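Local coordinates for Non-structural protein NS1 (PDB 4R94) that nicks DNA at the viral replication origin and unwinds it as a helicase, the N-terminal nickase domain being the part described here, at residues R146-L149 against N150-S154; E175-D179 against N180-T184; T78-E81 against M82-K85. All coordinates share one frame; numbering follows the deposited sequence.

Interaction 1. Residues R146-L149 against N150-S154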
loop_
_atom_site.group_PDB
_atom_site.type_symbol
_atom_site.label_atom_id
_atom_site.label_comp_id
_atom_site.label_asym_id
_atom_site.label_seq_id
_atom_site.Cartn_x
_atom_site.Cartn_y
_atom_site.Cartn_z
ATOM N N ARG A 146 10.614 -4.946 -7.855
ATOM C CA ARG A 146 9.712 -5.925 -7.243
ATOM C C ARG A 146 10.476 -6.911 -6.372
ATOM O O ARG A 146 10.042 -7.244 -5.268
ATOM C CB ARG A 146 8.912 -6.697 -8.293
ATOM C CG ARG A 146 7.763 -7.530 -7.688
ATOM C CD ARG A 146 7.558 -8.871 -8.411
ATOM N NE ARG A 146 8.704 -9.756 -8.208
ATOM C CZ ARG A 146 8.929 -10.455 -7.097
ATOM N NH1 ARG A 146 8.082 -10.377 -6.078
ATOM N NH2 ARG A 146 10.007 -11.234 -6.995
ATOM N N ARG A 147 11.617 -7.380 -6.861
ATOM C CA ARG A 147 12.403 -8.335 -6.084
ATOM C C ARG A 147 12.916 -7.742 -4.770
ATOM O O ARG A 147 12.800 -8.371 -3.716
ATOM C CB ARG A 147 13.577 -8.857 -6.910
ATOM C CG ARG A 147 14.422 -9.866 -6.146
ATOM C CD ARG A 147 15.380 -10.594 -7.070
ATOM N NE ARG A 147 16.180 -9.664 -7.863
ATOM C CZ ARG A 147 17.286 -9.071 -7.424
ATOM N NH1 ARG A 147 17.725 -9.310 -6.195
ATOM N NH2 ARG A 147 17.953 -8.239 -8.212
ATOM N N GLN A 148 13.471 -6.537 -4.835
ATOM C CA GLN A 148 14.016 -5.875 -3.654
ATOM C C GLN A 148 12.921 -5.593 -2.641
ATOM O O GLN A 148 13.088 -5.833 -1.435
ATOM C CB GLN A 148 14.711 -4.574 -4.035
ATOM C CG GLN A 148 15.954 -4.792 -4.867
ATOM C CD GLN A 148 17.008 -5.559 -4.103
ATOM O OE1 GLN A 148 17.240 -5.299 -2.922
ATOM N NE2 GLN A 148 17.642 -6.520 -4.767
ATOM N N LEU A 149 11.802 -5.081 -3.140
ATOM C CA LEU A 149 10.663 -4.815 -2.285
ATOM C C LEU A 149 10.185 -6.090 -1.608
ATOM O O LEU A 149 9.829 -6.054 -0.439
ATOM C CB LEU A 149 9.514 -4.163 -3.081
ATOM C CG LEU A 149 9.717 -2.684 -3.431
ATOM C CD1 LEU A 149 8.528 -2.200 -4.267
ATOM C CD2 LEU A 149 9.938 -1.777 -2.191
ATOM N N ASN A 150 10.169 -7.210 -2.325
ATOM C CA ASN A 150 9.706 -8.456 -1.724
ATOM C C ASN A 150 10.696 -8.940 -0.671
ATOM O O ASN A 150 10.289 -9.504 0.343
ATOM C CB ASN A 150 9.495 -9.539 -2.787
ATOM C CG ASN A 150 8.386 -10.515 -2.424
ATOM O OD1 ASN A 150 7.710 -11.031 -3.296
ATOM N ND2 ASN A 150 8.182 -10.749 -1.138
ATOM N N VAL A 151 11.988 -8.700 -0.887
ATOM C CA VAL A 151 12.979 -9.024 0.163
ATOM C C VAL A 151 12.680 -8.276 1.456
ATOM O O VAL A 151 12.569 -8.885 2.530
ATOM C CB VAL A 151 14.413 -8.701 -0.283
ATOM C CG1 VAL A 151 15.385 -8.816 0.919
ATOM C CG2 VAL A 151 14.826 -9.638 -1.403
ATOM N N TYR A 152 12.522 -6.962 1.373
ATOM C CA TYR A 152 12.285 -6.175 2.583
ATOM C C TYR A 152 10.918 -6.455 3.202
ATOM O O TYR A 152 10.786 -6.496 4.429
ATOM C CB TYR A 152 12.441 -4.683 2.297
ATOM C CG TYR A 152 13.884 -4.294 2.041
ATOM C CD1 TYR A 152 14.872 -4.540 2.998
ATOM C CD2 TYR A 152 14.255 -3.709 0.843
ATOM C CE1 TYR A 152 16.194 -4.197 2.761
ATOM C CE2 TYR A 152 15.566 -3.365 0.596
ATOM C CZ TYR A 152 16.527 -3.612 1.548
ATOM O OH TYR A 152 17.838 -3.263 1.288
ATOM N N TRP A 153 9.915 -6.705 2.357
ATOM C CA TRP A 153 8.566 -6.984 2.839
ATOM C C TRP A 153 8.552 -8.286 3.636
ATOM O O TRP A 153 8.019 -8.345 4.755
ATOM C CB TRP A 153 7.596 -7.037 1.638
ATOM C CG TRP A 153 6.146 -7.332 1.922
ATOM C CD1 TRP A 153 5.394 -8.324 1.343
ATOM C CD2 TRP A 153 5.246 -6.594 2.765
ATOM N NE1 TRP A 153 4.087 -8.257 1.783
ATOM C CE2 TRP A 153 3.975 -7.211 2.668
ATOM C CE3 TRP A 153 5.393 -5.477 3.607
ATOM C CZ2 TRP A 153 2.861 -6.756 3.374
ATOM C CZ3 TRP A 153 4.280 -5.018 4.299
ATOM C CH2 TRP A 153 3.039 -5.667 4.199
ATOM N N SER A 154 9.172 -9.322 3.083
ATOM C CA SER A 154 9.193 -10.614 3.768
ATOM C C SER A 154 9.984 -10.485 5.065
ATOM O O SER A 154 9.588 -11.022 6.100
ATOM C CB SER A 154 9.789 -11.701 2.873
ATOM O OG SER A 154 11.131 -11.399 2.510
HETATM O O HOH W 1 10.261 -12.766 -4.640
HETATM O O HOH W 2 18.169 -2.950 -1.657
#
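Four consecutive backbone hydrogen bonds tie Arg146-Leu149 to Asn150-Ser154 as successive turns of one alpha-helix. Asn150 N donates to Arg146 O at 2.9 Å, and the same i to i+4 step joins Val151 N to Arg147 O, Tyr152 N to Gln148 O and Trp153 N to Leu149 O.

On one side of the helix this spacing also brings Arg146 and Asn150 side by side, pointing the same way. Arg146 NH1 donates to Asn150 OD1 over 2.9 Å. The bond uses a lone pair in the carbonyl plane of the amide, and OD1 sits at the edge of the guanidinium, just 7° out of its plane, although the two flat groups are turned 75° against each other. Arg146 reaches this place with CG anti to its own N (chi1 -169°) and bends at chi2 and chi3, which curls the guanidinium back alongside the next turn. Arg146 NH2 donates to a water oxygen at 2.8 Å; the same water lies 3.4 Å from Asn150 OD1, at most a weak bond, since other acceptors compete for its protons. NH1 also donates to Val183 O, so two acceptors help to fix the rotation of the guanidinium.

A separate water bridges Gln148 and Tyr152: it donates to Gln148 OE1 at 2.8 Å and lies 3.0 Å from Tyr152 OH. Closer to the backbone, Tyr152 CD2 packs obliquely against Gln148 O, 3.3 Å away, and Val151 CG2 approaches Arg147 O just as closely.

Helix 142-160 packs against several elements. Leu149 and Tyr152 face helix 81-104, Leu149 also meets Phe28 and Phe30 of strand 24-31, Val151 and Ser154 touch helix 167-179, near whose end Asn150 ND2 donates to Ala177 O, and Trp153 packs on Val183 while its NE1 donates to Lys31 O.

Interaction 2. Residues E175-D179 against N180-T184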
loop_
_atom_site.group_PDB
_atom_site.type_symbol
_atom_site.label_atom_id
_atom_site.label_comp_id
_atom_site.label_asym_id
_atom_site.label_seq_id
_atom_site.Cartn_x
_atom_site.Cartn_y
_atom_site.Cartn_z
ATOM N N GLU A 175 10.656 -17.573 3.432
ATOM C CA GLU A 175 10.770 -18.068 2.060
ATOM C C GLU A 175 9.405 -18.211 1.360
ATOM O O GLU A 175 9.331 -18.062 0.149
ATOM C CB GLU A 175 11.558 -19.387 2.004
ATOM C CG GLU A 175 11.039 -20.542 2.823
ATOM C CD GLU A 175 12.006 -21.728 2.817
ATOM O OE1 GLU A 175 11.554 -22.879 3.011
ATOM O OE2 GLU A 175 13.223 -21.505 2.614
ATOM N N ILE A 176 8.334 -18.467 2.111
ATOM C CA ILE A 176 6.995 -18.480 1.523
ATOM C C ILE A 176 6.655 -17.101 0.976
ATOM O O ILE A 176 6.192 -16.979 -0.157
ATOM C CB ILE A 176 5.917 -18.903 2.534
ATOM C CG1 ILE A 176 6.039 -20.399 2.845
ATOM C CG2 ILE A 176 4.521 -18.611 1.992
ATOM C CD1 ILE A 176 5.195 -20.840 4.020
ATOM N N ALA A 177 6.918 -16.064 1.767
ATOM C CA ALA A 177 6.558 -14.707 1.351
ATOM C C ALA A 177 7.317 -14.276 0.093
ATOM O O ALA A 177 6.805 -13.489 -0.711
ATOM C CB ALA A 177 6.805 -13.733 2.486
ATOM N N GLU A 178 8.521 -14.813 -0.088
ATOM C CA GLU A 178 9.314 -14.500 -1.275
ATOM C C GLU A 178 8.953 -15.359 -2.482
ATOM O O GLU A 178 8.736 -14.844 -3.582
ATOM C CB GLU A 178 10.796 -14.660 -0.962
ATOM C CG GLU A 178 11.268 -13.734 0.123
ATOM C CD GLU A 178 12.643 -13.189 -0.152
ATOM O OE1 GLU A 178 13.244 -13.587 -1.174
ATOM O OE2 GLU A 178 13.120 -12.356 0.644
ATOM N N ASP A 179 8.892 -16.672 -2.275
ATOM C CA ASP A 179 8.614 -17.615 -3.357
ATOM C C ASP A 179 7.235 -17.391 -3.957
ATOM O O ASP A 179 7.044 -17.517 -5.170
ATOM C CB ASP A 179 8.741 -19.059 -2.854
ATOM C CG ASP A 179 10.174 -19.444 -2.556
ATOM O OD1 ASP A 179 11.082 -18.888 -3.208
ATOM O OD2 ASP A 179 10.398 -20.295 -1.665
ATOM N N ASN A 180 6.275 -17.035 -3.111
ATOM C CA ASN A 180 4.912 -16.807 -3.552
ATOM C C ASN A 180 4.613 -15.349 -3.900
ATOM O O ASN A 180 3.448 -14.976 -4.063
ATOM C CB ASN A 180 3.926 -17.284 -2.494
ATOM C CG ASN A 180 3.795 -18.796 -2.463
ATOM O OD1 ASN A 180 3.048 -19.378 -3.246
ATOM N ND2 ASN A 180 4.519 -19.432 -1.569
ATOM N N GLU A 181 5.671 -14.550 -4.000
ATOM C CA GLU A 181 5.594 -13.175 -4.478
ATOM C C GLU A 181 4.519 -12.364 -3.776
ATOM O O GLU A 181 3.525 -11.956 -4.394
ATOM C CB GLU A 181 5.350 -13.157 -5.989
ATOM C CG GLU A 181 6.507 -13.738 -6.779
ATOM C CD GLU A 181 6.449 -13.385 -8.255
ATOM O OE1 GLU A 181 5.357 -13.050 -8.768
ATOM O OE2 GLU A 181 7.514 -13.434 -8.897
ATOM N N TRP A 182 4.725 -12.123 -2.484
ATOM C CA TRP A 182 3.789 -11.304 -1.732
ATOM C C TRP A 182 3.953 -9.810 -2.046
ATOM O O TRP A 182 3.243 -8.979 -1.475
ATOM C CB TRP A 182 3.959 -11.547 -0.230
ATOM C CG TRP A 182 3.419 -12.883 0.223
ATOM C CD1 TRP A 182 2.998 -13.917 -0.566
ATOM C CD2 TRP A 182 3.234 -13.313 1.576
ATOM N NE1 TRP A 182 2.571 -14.971 0.218
ATOM C CE2 TRP A 182 2.708 -14.621 1.537
ATOM C CE3 TRP A 182 3.469 -12.718 2.820
ATOM C CZ2 TRP A 182 2.413 -15.346 2.693
ATOM C CZ3 TRP A 182 3.181 -13.436 3.969
ATOM C CH2 TRP A 182 2.655 -14.735 3.896
ATOM N N VAL A 183 4.905 -9.471 -2.918
ATOM C CA VAL A 183 4.830 -8.193 -3.614
ATOM C C VAL A 183 4.709 -8.486 -5.093
ATOM O O VAL A 183 5.582 -9.153 -5.650
ATOM C CB VAL A 183 6.059 -7.301 -3.400
ATOM C CG1 VAL A 183 5.886 -6.011 -4.173
ATOM C CG2 VAL A 183 6.272 -7.004 -1.898
ATOM N N THR A 184 3.639 -8.007 -5.729
ATOM C CA THR A 184 3.472 -8.211 -7.168
ATOM C C THR A 184 3.751 -6.915 -7.932
ATOM O O THR A 184 3.624 -5.821 -7.383
ATOM C CB THR A 184 2.061 -8.716 -7.521
ATOM O OG1 THR A 184 1.076 -7.735 -7.174
ATOM C CG2 THR A 184 1.751 -10.016 -6.808
#
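Ile176 O is gripped twice by Asn180, whose backbone N donates at 3.0 Å and whose side-chain ND2 donates at 3.3 Å, the two arriving from opposite faces of the carbonyl plane. The second bond lies almost within the plane of the Asn180 amide and holds that side chain back against the helix, where ND2 also rests 3.7 Å from Ile176 CG2.

Beyond this point the helix ends in a Schellman motif. Trp182 N donates to Ala177 O at 3.1 Å in a nearly straight bond, and Glu181 N donates to Glu178 O from above its carbonyl plane. Glu181, with positive phi (50°), is the C-prime residue that reverses the chain.

The reversal lays the Trp182 indole over the last turn. Ala177 CA forms a CH-pi contact 3.7 Å from the centroid of the five-membered ring, while Ala177 CB lies on the same face 3.5 Å from Trp182 CE3. Ile176 CG2 approaches Trp182 CZ2, across the six-membered ring from CE3.

Trp182 thus fills the junction between helix 167-179, Leu157 of helix 142-160 and Val35 of strand 35-37, just before strand 183-185 pairs with strand 24-31.

Interaction 3. Residues T78-E81 against M82-K85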
loop_
_atom_site.group_PDB
_atom_site.type_symbol
_atom_site.label_atom_id
_atom_site.label_comp_id
_atom_site.label_asym_id
_atom_site.label_seq_id
_atom_site.Cartn_x
_atom_site.Cartn_y
_atom_site.Cartn_z
ATOM N N THR A 78 -17.797 1.253 12.158
ATOM C CA THR A 78 -17.700 0.074 13.013
ATOM C C THR A 78 -16.627 -0.905 12.541
ATOM O O THR A 78 -16.786 -2.114 12.685
ATOM C CB THR A 78 -19.050 -0.686 13.099
ATOM O OG1 THR A 78 -19.518 -0.993 11.780
ATOM C CG2 THR A 78 -20.094 0.147 13.832
ATOM N N VAL A 79 -15.545 -0.391 11.965
ATOM C CA VAL A 79 -14.427 -1.257 11.595
ATOM C C VAL A 79 -13.764 -1.793 12.863
ATOM O O VAL A 79 -13.517 -1.027 13.791
ATOM C CB VAL A 79 -13.378 -0.511 10.741
ATOM C CG1 VAL A 79 -12.204 -1.428 10.419
ATOM C CG2 VAL A 79 -14.012 0.021 9.456
ATOM N N ASP A 80 -13.487 -3.100 12.896
ATOM C CA ASP A 80 -12.816 -3.731 14.040
ATOM C C ASP A 80 -11.539 -2.992 14.430
ATOM O O ASP A 80 -10.782 -2.533 13.574
ATOM C CB ASP A 80 -12.460 -5.199 13.744
ATOM C CG ASP A 80 -13.670 -6.115 13.731
ATOM O OD1 ASP A 80 -14.769 -5.676 14.134
ATOM O OD2 ASP A 80 -13.518 -7.287 13.318
ATOM N N GLU A 81 -11.298 -2.888 15.729
ATOM C CA GLU A 81 -10.087 -2.261 16.220
ATOM C C GLU A 81 -8.840 -3.009 15.760
ATOM O O GLU A 81 -7.837 -2.375 15.421
ATOM C CB GLU A 81 -10.122 -2.175 17.746
ATOM C CG GLU A 81 -11.194 -1.228 18.243
ATOM C CD GLU A 81 -11.074 0.149 17.619
ATOM O OE1 GLU A 81 -9.955 0.709 17.626
ATOM O OE2 GLU A 81 -12.091 0.670 17.110
ATOM N N MET A 82 -8.909 -4.342 15.739
ATOM C CA MET A 82 -7.763 -5.160 15.331
ATOM C C MET A 82 -7.425 -4.900 13.867
ATOM O O MET A 82 -6.259 -4.891 13.475
ATOM C CB MET A 82 -8.040 -6.653 15.540
ATOM C CG MET A 82 -6.926 -7.565 15.012
ATOM S SD MET A 82 -7.040 -9.301 15.518
ATOM C CE MET A 82 -7.027 -9.139 17.297
ATOM N N THR A 83 -8.462 -4.687 13.068
ATOM C CA THR A 83 -8.299 -4.460 11.638
ATOM C C THR A 83 -7.610 -3.120 11.383
ATOM O O THR A 83 -6.631 -3.042 10.625
ATOM C CB THR A 83 -9.652 -4.533 10.935
ATOM O OG1 THR A 83 -10.093 -5.901 10.923
ATOM C CG2 THR A 83 -9.557 -4.027 9.493
ATOM N N LYS A 84 -8.104 -2.070 12.021
ATOM C CA LYS A 84 -7.474 -0.755 11.923
ATOM C C LYS A 84 -6.016 -0.795 12.365
ATOM O O LYS A 84 -5.135 -0.269 11.687
ATOM C CB LYS A 84 -8.241 0.273 12.757
ATOM C CG LYS A 84 -9.554 0.727 12.111
ATOM C CD LYS A 84 -10.403 1.564 13.077
ATOM C CE LYS A 84 -9.622 2.741 13.637
ATOM N NZ LYS A 84 -10.386 3.480 14.696
ATOM N N LYS A 85 -5.758 -1.417 13.506
ATOM C CA LYS A 85 -4.393 -1.512 13.997
ATOM C C LYS A 85 -3.477 -2.202 12.994
ATOM O O LYS A 85 -2.359 -1.741 12.740
ATOM C CB LYS A 85 -4.349 -2.263 15.318
ATOM C CG LYS A 85 -3.013 -2.126 16.021
ATOM C CD LYS A 85 -3.198 -2.182 17.520
ATOM C CE LYS A 85 -2.056 -1.489 18.247
ATOM N NZ LYS A 85 -2.130 -0.002 18.185
#
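The carboxylate of Glu81 has the ammonium group of Lys84 before it, with Lys84 NZ 4.1 Å from Glu81 OE1 and equally far from OE2. Neither oxygen is favoured, and the distance is beyond that of a salt bridge, consistent with a modest electrostatic attraction rather than a direct bond. The two side chains run side by side and point the same way: Glu81 folds at chi2 (-54°), while Lys84 turns at chi3 (54°), and these bends bring the charged ends to the same side of the helix.

Nearer the backbone, the aliphatic part of Lys84 packs on Val79. Lys84 CG rests 3.8 Å from Val79 CG1, and the two side chains cross at a slant. Val79 CG1 also meets Thr83 CG2 at 3.8 Å, but there the crossing is close to a right angle. Trp67 of helix 54-70 touches both Val79 and Lys84. Asp80 makes a lighter contact, its CB lying 3.7 Å from Thr83 OG1.

In the backbone, Lys84 N donates to Asp80 O at 3.1 Å with a nearly linear N-H...O angle of 173°. Thr83 N adds a weak bond to the same oxygen, and Lys85 N donates to Glu81 O at 3.0 Å, carrying the regular pattern onward. The acidic residues Asp80 and Glu81 would probably interact favourably with the positive end of the helix dipole.

Asp80 occupies the N-cap position, yet its side chain makes no capping bond, while its backbone N is held by Ser220 OG. The geometry is that of a helix N-terminus, where the loop from helix 54-70 enters helix 81-104 with an apolar contact that bridges the cap, from Val79 before it to Thr83 and Lys84 within the first turn; the Val79-Lys84 spacing resembles a hydrophobic staple, though one partner is a lysine.

Interactions 1 and 2 adjoin, their centres about 8 Å apart. Probable hydrogen bonds join them: Ser154 OG with Glu178 OE2 links the successive helices 142-160 and 167-179, and Arg146 NH1 with Val183 O reaches strand 183-185. Interaction 1 lies mid-helix and interaction 2 at a helix C-terminus; besides the backbone bonds, the first relies on a guanidinium-amide pair and water, the second on a carbonyl with two donors and an indole laid over the last turn. Interaction 3 stands apart, about 26 Å from either centre, and opens helix 81-104, which further along receives side chains of interaction 1. Three of eight touching residues are buried in interaction 1, two of seven in each of the others.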